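Phage-related ribosomal protease (Staphylococcus aureus, PDB 7KLD) is an essential cysteine protease that removes the N-terminal nine residues of ribosomal protein bL27 and also processes capsid and scaffold proteins of bacteriophage 80alpha. Local coordinates at the interface of chains A and B. Coordinates in Å, arbitrary orientation; residue numbers count along the deposited sequence, not the author numbering. Chains: chain A/B, Phage-related ribosomal protease.

The interface of chains A and B. Residues chain A 3, 5, 20, 65-66; chain B 16, 57, 59, 68, 70.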
loop_
_atom_site.group_PDB
_atom_site.type_symbol
_atom_site.label_atom_id
_atom_site.label_comp_id
_atom_site.label_asym_id
_atom_site.label_seq_id
_atom_site.Cartn_x
_atom_site.Cartn_y
_atom_site.Cartn_z
ATOM N N THR A 3 18.812 -9.706 -2.918
ATOM C CA THR A 3 17.557 -9.015 -2.669
ATOM C C THR A 3 17.807 -7.510 -2.494
ATOM O O THR A 3 18.741 -7.093 -1.767
ATOM C CB THR A 3 16.840 -9.553 -1.450
ATOM O OG1 THR A 3 16.851 -10.972 -1.533
ATOM C CG2 THR A 3 15.411 -8.978 -1.392
ATOM N N ASP A 5 15.763 -4.311 -1.349
ATOM C CA ASP A 5 14.634 -3.769 -0.612
ATOM C C ASP A 5 14.712 -2.258 -0.672
ATOM O O ASP A 5 15.657 -1.634 -0.151
ATOM C CB ASP A 5 14.637 -4.228 0.850
ATOM C CG ASP A 5 14.284 -5.713 1.018
ATOM O OD1 ASP A 5 13.742 -6.315 0.098
ATOM O OD2 ASP A 5 14.441 -6.283 2.135
ATOM N N ASP A 20 21.016 -7.312 -0.298
ATOM C CA ASP A 20 21.479 -8.414 0.528
ATOM C C ASP A 20 21.381 -9.721 -0.220
ATOM O O ASP A 20 20.431 -9.958 -0.956
ATOM C CB ASP A 20 20.689 -8.454 1.848
ATOM C CG ASP A 20 21.327 -9.327 2.870
ATOM O OD1 ASP A 20 21.007 -10.535 2.870
ATOM O OD2 ASP A 20 22.141 -8.817 3.681
ATOM N N GLY A 65 27.599 -9.311 0.736
ATOM C CA GLY A 65 26.210 -9.607 0.687
ATOM C C GLY A 65 25.390 -8.700 1.520
ATOM O O GLY A 65 24.350 -9.125 1.819
ATOM N N HIS A 66 25.830 -7.515 1.937
ATOM C CA HIS A 66 25.014 -6.676 2.747
ATOM C C HIS A 66 25.421 -5.229 2.742
ATOM O O HIS A 66 26.432 -4.941 3.195
ATOM C CB HIS A 66 25.031 -7.073 4.180
ATOM C CG HIS A 66 24.011 -6.382 4.988
ATOM N ND1 HIS A 66 22.691 -6.466 4.694
ATOM C CD2 HIS A 66 24.086 -5.613 6.074
ATOM C CE1 HIS A 66 21.988 -5.806 5.558
ATOM N NE2 HIS A 66 22.815 -5.242 6.377
ATOM N N ASP B 16 11.625 -9.602 8.543
ATOM C CA ASP B 16 12.872 -8.847 8.730
ATOM C C ASP B 16 12.840 -7.836 9.875
ATOM O O ASP B 16 11.838 -7.144 10.056
ATOM C CB ASP B 16 13.236 -7.960 7.503
ATOM C CG ASP B 16 12.841 -8.550 6.157
ATOM O OD1 ASP B 16 13.727 -9.080 5.467
ATOM O OD2 ASP B 16 11.649 -8.495 5.796
ATOM N N ASP B 57 19.165 -15.467 8.452
ATOM C CA ASP B 57 20.245 -14.803 7.736
ATOM C C ASP B 57 20.567 -13.486 8.441
ATOM O O ASP B 57 19.687 -12.631 8.553
ATOM C CB ASP B 57 19.806 -14.597 6.288
ATOM C CG ASP B 57 20.660 -13.650 5.550
ATOM O OD1 ASP B 57 21.686 -13.172 6.137
ATOM O OD2 ASP B 57 20.278 -13.406 4.379
ATOM N N ASN B 59 23.216 -10.174 9.334
ATOM C CA ASN B 59 24.281 -9.283 8.880
ATOM C C ASN B 59 24.299 -8.074 9.788
ATOM O O ASN B 59 23.265 -7.607 10.281
ATOM C CB ASN B 59 24.074 -8.829 7.410
ATOM C CG ASN B 59 24.189 -9.966 6.406
ATOM O OD1 ASN B 59 23.212 -10.377 5.795
ATOM N ND2 ASN B 59 25.392 -10.461 6.221
ATOM N N HIS B 68 20.895 -6.599 11.027
ATOM C CA HIS B 68 19.854 -7.032 10.189
ATOM C C HIS B 68 19.560 -8.516 10.386
ATOM O O HIS B 68 20.435 -9.335 10.243
ATOM C CB HIS B 68 20.338 -6.877 8.773
ATOM C CG HIS B 68 19.394 -7.373 7.730
ATOM N ND1 HIS B 68 19.830 -7.932 6.568
ATOM C CD2 HIS B 68 18.052 -7.371 7.661
ATOM C CE1 HIS B 68 18.805 -8.234 5.816
ATOM N NE2 HIS B 68 17.709 -7.913 6.463
ATOM N N ARG B 70 16.971 -11.587 9.029
ATOM C CA ARG B 70 15.989 -11.969 8.061
ATOM C C ARG B 70 15.596 -13.417 8.299
ATOM O O ARG B 70 16.438 -14.278 8.370
ATOM C CB ARG B 70 16.462 -11.794 6.624
ATOM C CG ARG B 70 15.353 -12.016 5.636
ATOM C CD ARG B 70 15.758 -11.605 4.246
ATOM N NE ARG B 70 15.583 -10.182 4.111
ATOM C CZ ARG B 70 16.168 -9.402 3.232
ATOM N NH1 ARG B 70 17.017 -9.890 2.360
ATOM N NH2 ARG B 70 15.875 -8.122 3.229
HETATM O O HOH W 1 14.141 -5.824 4.544
#
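B:Arg70 reaches across to A:Asp5 tip to tip where two copies of a Prp-family cysteine protease pack together, apparently sheet against sheet. The salt bridge runs from B:Arg70 NH2 of the guanidinium to A:Asp5 OD2 of the carboxylate at 2.6 Å, but the two planes are turned 64° apart and the N-H does not point at the oxygen, which suggests a chiefly electrostatic pairing. Water 1, at the guanidinium edge, links the same two atoms. B:Arg70 bends at chi3 (-83°), and the rotation of its guanidinium is held from its own chain: B:Arg70 NE gives a nearly straight hydrogen bond to B:Asp16 OD1 at 2.5 Å, in the guanidinium plane, while B:His68 CE1 lies over the centre of one face. The carboxylates of A:Asp5 and B:Asp16 therefore share one arginine, whose charge would be expected to ease their mutual repulsion. B:Arg70 NH1 extends toward A:Thr3 CB at 3.8 Å.

Alongside, A:Asp20 from strand 14-20 and A:His66 from strand 66-70 form a second group. The imidazole ND1 of A:His66 donates to A:Asp20 OD2 at 2.6 Å, on the anti side of the carboxylate, with the oxygen tilted 31° from the ring plane. A:Asp20 OD2 also faces B:Asn59 OD1 at 2.8 Å; the two oxygens clash as modelled, so the amide orientation is doubtful. B:Asn59 CB sits over one face of the A:His66 ring, toward its rim, in a CH-pi contact, and B:His68 ND1 approaches CE1 of that ring. The interface is two-fold symmetric, so the arrangement recurs with the chains exchanged; the centre of this contact lies about 9 Å from the active-site residue A:His22. The crystal alone does not establish that this pairing is the biological one.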